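Local coordinates for protein adenylation domain (Streptomyces sp., PDB 5N9X) that is an adenylation domain of the AMP-binding (ANL) family, modelled with adenosine-5'-triphosphate and threonine bound, at residues Leu133-Glu136 with Glu137-Ala140; Asn255-Pro258 with Thr259-Gly262; Ile348-Glu351 with Asp352-Ala356. One frame throughout, in Å; residues are numbered along the deposited sequence.

Contact 1: Leu133-Glu136 with Glu137-Ala140; sequences LVTE and ENVA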
ATOM      1  N   LEU A 133       7.572  26.978  -7.453  1.00 40.90           N
ATOM      2  CA  LEU A 133       7.202  26.451  -6.143  1.00 35.13           C
ATOM      3  C   LEU A 133       5.967  27.085  -5.537  1.00 38.31           C
ATOM      4  O   LEU A 133       5.756  28.288  -5.637  1.00 39.89           O
ATOM      5  CB  LEU A 133       8.339  26.616  -5.141  1.00 41.84           C
ATOM      6  CG  LEU A 133       8.468  25.388  -4.236  1.00 42.12           C
ATOM      7  CD1 LEU A 133       9.155  24.239  -4.953  1.00 42.75           C
ATOM      8  CD2 LEU A 133       9.163  25.717  -2.930  1.00 47.73           C
ATOM      9  N   VAL A 134       5.149  26.248  -4.916  1.00 41.94           N
ATOM     10  CA  VAL A 134       4.193  26.694  -3.927  1.00 29.09           C
ATOM     11  C   VAL A 134       4.743  26.179  -2.607  1.00 32.52           C
ATOM     12  O   VAL A 134       4.956  24.981  -2.455  1.00 36.31           O
ATOM     13  CB  VAL A 134       2.793  26.154  -4.194  1.00 30.45           C
ATOM     14  CG1 VAL A 134       1.766  26.856  -3.304  1.00 30.78           C
ATOM     15  CG2 VAL A 134       2.449  26.324  -5.649  1.00 27.90           C
ATOM     16  N   THR A 135       5.023  27.074  -1.669  1.00 35.81           N
ATOM     17  CA  THR A 135       5.650  26.668  -0.412  1.00 38.17           C
ATOM     18  C   THR A 135       4.586  26.232   0.574  1.00 33.75           C
ATOM     19  O   THR A 135       3.398  26.414   0.319  1.00 28.44           O
ATOM     20  CB  THR A 135       6.485  27.802   0.198  1.00 34.05           C
ATOM     21  OG1 THR A 135       5.623  28.900   0.515  1.00 31.83           O
ATOM     22  CG2 THR A 135       7.551  28.251  -0.775  1.00 30.10           C
ATOM     23  N   GLU A 136       5.004  25.654   1.691  1.00 31.80           N
ATOM     24  CA  GLU A 136       4.035  25.261   2.694  1.00 39.68           C
ATOM     25  C   GLU A 136       3.383  26.506   3.273  1.00 39.52           C
ATOM     26  O   GLU A 136       2.176  26.521   3.530  1.00 38.02           O
ATOM     27  CB  GLU A 136       4.680  24.417   3.801  1.00 31.33           C
ATOM     28  CG  GLU A 136       3.663  23.547   4.538  1.00 36.73           C
ATOM     29  CD  GLU A 136       4.276  22.674   5.617  1.00 34.72           C
ATOM     30  OE1 GLU A 136       5.494  22.392   5.558  1.00 40.44           O
ATOM     31  OE2 GLU A 136       3.528  22.273   6.530  1.00 31.01           O
ATOM     32  N   GLU A 137       4.186  27.547   3.473  1.00 44.48           N
ATOM     33  CA  GLU A 137       3.684  28.800   4.020  1.00 33.72           C
ATOM     34  C   GLU A 137       2.695  29.381   3.030  1.00 31.39           C
ATOM     35  O   GLU A 137       1.637  29.894   3.417  1.00 34.62           O
ATOM     36  CB  GLU A 137       4.821  29.791   4.305  1.00 40.60           C
ATOM     37  CG  GLU A 137       4.340  31.226   4.502  1.00 46.69           C
ATOM     38  CD  GLU A 137       5.445  32.192   4.901  1.00 61.90           C
ATOM     39  OE1 GLU A 137       6.586  32.047   4.402  1.00 56.70           O
ATOM     40  OE2 GLU A 137       5.161  33.108   5.710  1.00 59.54           O
ATOM     41  N   ASN A 138       3.029  29.284   1.749  1.00 28.14           N
ATOM     42  CA  ASN A 138       2.095  29.693   0.712  1.00 29.01           C
ATOM     43  C   ASN A 138       0.744  28.989   0.865  1.00 34.62           C
ATOM     44  O   ASN A 138      -0.292  29.641   0.812  1.00 37.11           O
ATOM     45  CB  ASN A 138       2.667  29.422  -0.674  1.00 31.54           C
ATOM     46  CG  ASN A 138       3.642  30.499  -1.131  1.00 46.02           C
ATOM     47  OD1 ASN A 138       4.532  30.231  -1.945  1.00 41.29           O
ATOM     48  ND2 ASN A 138       3.482  31.718  -0.612  1.00 42.90           N
ATOM     49  N   VAL A 139       0.759  27.669   1.065  1.00 32.80           N
ATOM     50  CA  VAL A 139      -0.466  26.875   1.201  1.00 33.99           C
ATOM     51  C   VAL A 139      -1.251  27.223   2.474  1.00 31.24           C
ATOM     52  O   VAL A 139      -2.478  27.368   2.423  1.00 24.86           O
ATOM     53  CB  VAL A 139      -0.152  25.346   1.186  1.00 36.77           C
ATOM     54  CG1 VAL A 139      -1.315  24.522   1.734  1.00 26.89           C
ATOM     55  CG2 VAL A 139       0.205  24.894  -0.227  1.00 30.76           C
ATOM     56  N   ALA A 140      -0.543  27.372   3.594  1.00 26.00           N
ATOM     57  CA  ALA A 140      -1.150  27.792   4.864  1.00 27.78           C
ATOM     58  C   ALA A 140      -1.865  29.140   4.781  1.00 28.00           C
ATOM     59  O   ALA A 140      -2.802  29.407   5.538  1.00 47.00           O
ATOM     60  CB  ALA A 140      -0.091  27.847   5.969  1.00 29.98           C
TER

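Contact 2: Asn255-Pro258 with Thr259-Gly262; sequences NQTP and TAFG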
ATOM      1  N   ASN A 255      -6.296   0.653   9.014  1.00 13.78           N
ATOM      2  CA  ASN A 255      -5.564  -0.019   7.920  1.00  9.60           C
ATOM      3  C   ASN A 255      -4.112  -0.315   8.278  1.00  8.29           C
ATOM      4  O   ASN A 255      -3.373   0.560   8.697  1.00 11.55           O
ATOM      5  CB  ASN A 255      -5.601   0.828   6.643  1.00 10.79           C
ATOM      6  CG  ASN A 255      -6.976   0.884   6.022  1.00 12.16           C
ATOM      7  OD1 ASN A 255      -7.355  -0.011   5.264  1.00 14.01           O
ATOM      8  ND2 ASN A 255      -7.729   1.935   6.330  1.00 12.03           N
ATOM      9  N   GLN A 256      -3.699  -1.556   8.086  1.00 13.76           N
ATOM     10  CA  GLN A 256      -2.379  -2.007   8.519  1.00 10.49           C
ATOM     11  C   GLN A 256      -1.788  -2.981   7.510  1.00 11.46           C
ATOM     12  O   GLN A 256      -2.496  -3.769   6.907  1.00 12.52           O
ATOM     13  CB  GLN A 256      -2.465  -2.684   9.896  1.00 11.44           C
ATOM     14  CG  GLN A 256      -2.740  -1.789  11.099  1.00 13.82           C
ATOM     15  CD  GLN A 256      -1.496  -1.064  11.584  1.00 19.55           C
ATOM     16  OE1 GLN A 256      -0.790  -1.549  12.472  1.00 17.79           O
ATOM     17  NE2 GLN A 256      -1.219   0.101  11.002  1.00 19.60           N
ATOM     18  N   THR A 257      -0.480  -2.946   7.327  1.00 15.89           N
ATOM     19  CA  THR A 257       0.155  -4.102   6.731  1.00 15.00           C
ATOM     20  C   THR A 257       0.223  -5.173   7.806  1.00 13.75           C
ATOM     21  O   THR A 257       0.110  -4.869   8.982  1.00 14.53           O
ATOM     22  CB  THR A 257       1.524  -3.790   6.199  1.00 12.76           C
ATOM     23  OG1 THR A 257       2.334  -3.370   7.289  1.00 13.53           O
ATOM     24  CG2 THR A 257       1.429  -2.694   5.145  1.00 17.25           C
ATOM     25  N   PRO A 258       0.367  -6.439   7.399  1.00 15.20           N
ATOM     26  CA  PRO A 258       0.507  -7.451   8.449  1.00 16.53           C
ATOM     27  C   PRO A 258       1.710  -7.194   9.368  1.00 13.78           C
ATOM     28  O   PRO A 258       1.548  -7.352  10.575  1.00 23.94           O
ATOM     29  CB  PRO A 258       0.640  -8.756   7.653  1.00 14.06           C
ATOM     30  CG  PRO A 258      -0.207  -8.484   6.404  1.00 15.77           C
ATOM     31  CD  PRO A 258       0.107  -7.033   6.076  1.00 10.12           C
ATOM     32  N   THR A 259       2.848  -6.769   8.839  1.00 10.11           N
ATOM     33  CA  THR A 259       4.011  -6.431   9.664  1.00 13.29           C
ATOM     34  C   THR A 259       3.686  -5.378  10.721  1.00 17.23           C
ATOM     35  O   THR A 259       4.043  -5.524  11.896  1.00 25.87           O
ATOM     36  CB  THR A 259       5.177  -5.910   8.786  1.00 21.50           C
ATOM     37  OG1 THR A 259       5.533  -6.924   7.846  1.00 22.00           O
ATOM     38  CG2 THR A 259       6.402  -5.528   9.631  1.00 13.45           C
ATOM     39  N   ALA A 260       2.998  -4.321  10.298  1.00 14.97           N
ATOM     40  CA  ALA A 260       2.596  -3.240  11.186  1.00 12.32           C
ATOM     41  C   ALA A 260       1.621  -3.723  12.265  1.00 16.93           C
ATOM     42  O   ALA A 260       1.740  -3.338  13.433  1.00 16.29           O
ATOM     43  CB  ALA A 260       1.976  -2.101  10.373  1.00 10.61           C
ATOM     44  N   PHE A 261       0.662  -4.552  11.856  1.00 11.22           N
ATOM     45  CA  PHE A 261      -0.349  -5.100  12.750  1.00 18.04           C
ATOM     46  C   PHE A 261       0.239  -6.082  13.788  1.00 19.39           C
ATOM     47  O   PHE A 261      -0.202  -6.119  14.924  1.00 16.75           O
ATOM     48  CB  PHE A 261      -1.454  -5.786  11.927  1.00 15.31           C
ATOM     49  CG  PHE A 261      -2.457  -6.534  12.754  1.00 17.52           C
ATOM     50  CD1 PHE A 261      -3.537  -5.866  13.331  1.00 16.27           C
ATOM     51  CD2 PHE A 261      -2.335  -7.909  12.945  1.00 15.95           C
ATOM     52  CE1 PHE A 261      -4.479  -6.547  14.105  1.00 12.52           C
ATOM     53  CE2 PHE A 261      -3.256  -8.599  13.717  1.00 21.98           C
ATOM     54  CZ  PHE A 261      -4.341  -7.908  14.307  1.00 19.36           C
ATOM     55  N   GLY A 262       1.224  -6.885  13.399  1.00 22.55           N
ATOM     56  CA  GLY A 262       1.852  -7.777  14.354  1.00 14.73           C
ATOM     57  C   GLY A 262       2.453  -6.972  15.499  1.00 15.42           C
ATOM     58  O   GLY A 262       2.249  -7.269  16.670  1.00 18.22           O
TER

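Contact 3: Ile348-Glu351 with Asp352-Ala356; sequences IVTE and DGRDA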
ATOM      1  N   ILE A 348      -6.995 -17.236 -13.654  1.00 20.65           N
ATOM      2  CA  ILE A 348      -5.874 -17.835 -12.959  1.00 18.51           C
ATOM      3  C   ILE A 348      -5.152 -18.636 -14.022  1.00 21.15           C
ATOM      4  O   ILE A 348      -5.703 -19.599 -14.531  1.00 22.67           O
ATOM      5  CB  ILE A 348      -6.325 -18.728 -11.795  1.00 23.67           C
ATOM      6  CG1 ILE A 348      -7.355 -17.981 -10.940  1.00 25.18           C
ATOM      7  CG2 ILE A 348      -5.142 -19.148 -10.966  1.00 19.82           C
ATOM      8  CD1 ILE A 348      -8.000 -18.812  -9.821  1.00 26.97           C
ATOM      9  N   VAL A 349      -3.936 -18.222 -14.375  1.00 21.94           N
ATOM     10  CA  VAL A 349      -3.327 -18.637 -15.635  1.00 27.34           C
ATOM     11  C   VAL A 349      -2.045 -19.472 -15.480  1.00 30.73           C
ATOM     12  O   VAL A 349      -1.132 -19.132 -14.724  1.00 28.38           O
ATOM     13  CB  VAL A 349      -3.025 -17.400 -16.520  1.00 27.62           C
ATOM     14  CG1 VAL A 349      -2.966 -17.786 -17.976  1.00 23.85           C
ATOM     15  CG2 VAL A 349      -4.109 -16.351 -16.340  1.00 26.66           C
ATOM     16  N   THR A 350      -1.990 -20.574 -16.221  1.00 24.45           N
ATOM     17  CA  THR A 350      -0.823 -21.451 -16.214  1.00 28.05           C
ATOM     18  C   THR A 350       0.322 -20.898 -17.059  1.00 28.94           C
ATOM     19  O   THR A 350       0.122 -20.008 -17.884  1.00 26.55           O
ATOM     20  CB  THR A 350      -1.189 -22.853 -16.711  1.00 37.27           C
ATOM     21  OG1 THR A 350      -1.351 -22.842 -18.140  1.00 42.01           O
ATOM     22  CG2 THR A 350      -2.467 -23.337 -16.043  1.00 33.81           C
ATOM     23  N   GLU A 351       1.516 -21.446 -16.856  1.00 36.81           N
ATOM     24  CA  GLU A 351       2.716 -21.034 -17.581  1.00 39.07           C
ATOM     25  C   GLU A 351       2.485 -21.082 -19.086  1.00 40.26           C
ATOM     26  O   GLU A 351       3.112 -20.372 -19.877  1.00 35.29           O
ATOM     27  CB  GLU A 351       3.870 -21.937 -17.169  1.00 38.08           C
ATOM     28  CG  GLU A 351       5.222 -21.268 -17.174  1.00 53.10           C
ATOM     29  CD  GLU A 351       6.213 -22.009 -16.290  1.00 55.84           C
ATOM     30  OE1 GLU A 351       5.802 -22.419 -15.177  1.00 54.72           O
ATOM     31  OE2 GLU A 351       7.392 -22.159 -16.687  1.00 41.39           O
ATOM     32  N   ASP A 352       1.516 -21.923 -19.419  1.00 35.02           N
ATOM     33  CA  ASP A 352       1.009 -22.223 -20.751  1.00 40.23           C
ATOM     34  C   ASP A 352       0.001 -21.250 -21.346  1.00 40.94           C
ATOM     35  O   ASP A 352      -0.410 -21.411 -22.506  1.00 36.35           O
ATOM     36  CB  ASP A 352       0.350 -23.591 -20.674  1.00 40.43           C
ATOM     37  CG  ASP A 352       1.131 -24.619 -21.348  1.00 36.26           C
ATOM     38  OD1 ASP A 352       2.281 -24.305 -21.730  1.00 47.36           O
ATOM     39  OD2 ASP A 352       0.591 -25.734 -21.452  1.00 40.99           O
ATOM     40  N   GLY A 353      -0.447 -20.298 -20.529  1.00 46.85           N
ATOM     41  CA  GLY A 353      -1.518 -19.397 -20.906  1.00 27.77           C
ATOM     42  C   GLY A 353      -2.893 -19.993 -20.695  1.00 26.58           C
ATOM     43  O   GLY A 353      -3.877 -19.438 -21.156  1.00 30.70           O
ATOM     44  N   ARG A 354      -2.974 -21.124 -20.006  1.00 31.07           N
ATOM     45  CA  ARG A 354      -4.259 -21.795 -19.847  1.00 31.75           C
ATOM     46  C   ARG A 354      -4.924 -21.444 -18.529  1.00 26.47           C
ATOM     47  O   ARG A 354      -4.238 -21.132 -17.553  1.00 26.34           O
ATOM     48  CB  ARG A 354      -4.080 -23.312 -19.927  1.00 35.68           C
ATOM     49  CG  ARG A 354      -3.931 -23.886 -21.327  1.00 34.17           C
ATOM     50  CD  ARG A 354      -3.708 -25.395 -21.253  1.00 29.87           C
ATOM     51  NE  ARG A 354      -2.429 -25.697 -20.614  1.00 30.65           N
ATOM     52  CZ  ARG A 354      -2.300 -26.293 -19.428  1.00 40.68           C
ATOM     53  NH1 ARG A 354      -3.382 -26.663 -18.746  1.00 34.67           N
ATOM     54  NH2 ARG A 354      -1.090 -26.514 -18.919  1.00 35.84           N
ATOM     55  N   ASP A 355      -6.254 -21.512 -18.495  1.00 30.48           N
ATOM     56  CA  ASP A 355      -7.001 -21.360 -17.243  1.00 35.18           C
ATOM     57  C   ASP A 355      -6.731 -22.537 -16.300  1.00 37.04           C
ATOM     58  O   ASP A 355      -6.766 -23.694 -16.719  1.00 39.63           O
ATOM     59  CB  ASP A 355      -8.497 -21.229 -17.521  1.00 28.52           C
ATOM     60  CG  ASP A 355      -8.840 -19.928 -18.204  1.00 36.83           C
ATOM     61  OD1 ASP A 355      -7.966 -19.039 -18.223  1.00 36.30           O
ATOM     62  OD2 ASP A 355      -9.977 -19.780 -18.700  1.00 43.27           O
ATOM     63  N   ALA A 356      -6.454 -22.243 -15.034  1.00 30.04           N
ATOM     64  CA  ALA A 356      -6.008 -23.271 -14.094  1.00 38.51           C
ATOM     65  C   ALA A 356      -7.171 -24.033 -13.452  1.00 33.48           C
ATOM     66  O   ALA A 356      -8.236 -23.464 -13.237  1.00 40.01           O
ATOM     67  CB  ALA A 356      -5.136 -22.639 -13.008  1.00 39.44           C
TER

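Contact 1: Leu133-Glu136 with Glu137-Ala140
Thr-135 and Asn-138 cap each other at the start of helix 136-141. Asn-138 N donates to Thr-135 OG1 at 2.9 Å. In return, Thr-135 N donates to Asn-138 OD1 at 3.2 Å. That second bond is nearly straight, 172° at the hydrogen. It reaches the oxygen at a wide slant to the C=O bond (105°), a little out of the carbonyl plane. The threonine hydroxyl stands between its own backbone N and carbonyl carbon (chi1 63°), and this turns OG1 onto the first turn of the helix. Together these bonds restrain both side chains. Helix bonds follow, Val-139 N to Thr-135 O at 3.0 Å and Ala-140 N to Glu-136 O at 2.8 Å.

The tightly packed part is formed by Val-134 and Val-139. Val-134 CG1 touches Asn-138 CB at 3.8 Å and Val-139 CG2 at 4.0 Å. The two valines cross at about a right angle. Both are buried, against Leu-56, Leu-59 and Leu-60 of helix 46-62 and Val-120 of strand 118-121. Glu-137, by contrast, extends into solvent as an exposed chain. Glu-136 leads away from the turn, but its OE2 is held by Asn-80 ND2 and it touches Met-75. Thr-135 and Asn-138 form a capping box where edge strand 133-134 of a parallel sheet hands over to a helix.

Contact 2: Asn255-Pro258 with Thr259-Gly262
This is a local helix-start contact in a beta-alpha-beta unit, at the step from strand 253-256 into helix 258-271. Thr-257 is the N-cap. Its OG1 accepts from Ala-260 N at 3.2 Å. Thr-257 OG1 also lies 3.4 Å from Ala-260 CB. A chi1 of 62° swings OG1 over the first turn. Backbone bonds then take up the helix pattern: Phe-261 N to Thr-257 O and Gly-262 N to Pro-258 O, both 2.9 Å. Pro-258 holds the first helical position, where a missing N-H costs no helix bond.

Gln-256 folds back beside this turn, its chain bent at chi2 (-80°). Its CB packs on Phe-261 CB at 3.8 Å. Its amide carbon CD lies 3.8 Å from Ala-260 CB. The amide is steadied by NE2, which donates to Asn-255 O at 3.2 Å with the acceptor in the amide plane. The Phe-261 ring leads away and meets Phe-283 edge-to-face. Thr-259 OG1 is hydrogen-bonded to Glu-286 OE1.

The side chains of Thr-257 and Pro-258 are each about 7 Å from a ligand, threonine and ATP respectively. By taking up an N-H of the first turn, Thr-257 OG1 ties the strand end to the helix start, near the ligands.

Contact 3: Ile348-Glu351 with Asp352-Ala356
Thr-350 and Arg-354 are joined by two bonds across the turn. Thr-350 N donates to Arg-354 O at 2.7 Å, nearly straight at 170° and in the carbonyl plane. Arg-354 N returns a bond to Thr-350 OG1 at 3.0 Å. The hydroxyl is brought there by a chi1 of 75°, which sets it between its own N and carbonyl carbon. Gly-353 N closes a type I turn on Thr-350 O at 2.7 Å, reaching the oxygen from above the carbonyl plane. Gly-353 has a positive phi, a conformation that favours glycine.

Arg-354 also forms a salt bridge with Asp-352. Arg-354 NE and NH2 both donate to Asp-352 OD2, each at 3.1 Å. NE meets the anti lone pair of OD2, while NH2 comes from above the carboxylate plane. OD2 lies close to the guanidinium plane. Thr-350 OG1 sits over one face of that group, offset toward its rim.

Further along, Ala-356 N bonds Ile-348 O at 2.8 Å. Together with the Thr-350 N bond, this makes Val-349 and Asp-355 a single antiparallel, non-hydrogen-bonded pair. Packing is modest. Val-349 CG1 rests on the backbone at Gly-353 C, 3.5 Å away. Ile-348 CG2 meets Ala-356 CB at 4.0 Å.

Asp-355 OD1 forms a salt bridge with Arg-347. This surface turn follows strand 345-349, which pairs with strand 362-367, while Ile-348 packs on Val-408 and Arg-410 of strand 400-410.

How the contacts relate
The three contacts follow one another along the chain, all within the part that belongs to the AMP-binding enzyme family. Contact 1 leaves an edge strand, 133-134, of a four-strand parallel sheet. Contacts 2 and 3 both reach a different, mixed sheet, through strands 253-256 and 345-349. Contact 2 is the most central, about 11 Å from the centre of the chain, and lies near both ligands. Contacts 1 and 3 are each about 27 Å out, on opposite sides of that centre and about 52 Å apart between centres. Between centres, contact 2 lies about 33 Å from contact 1 and 32 Å from contact 3. None touches another; each is a separate local contact at the end of its own strand.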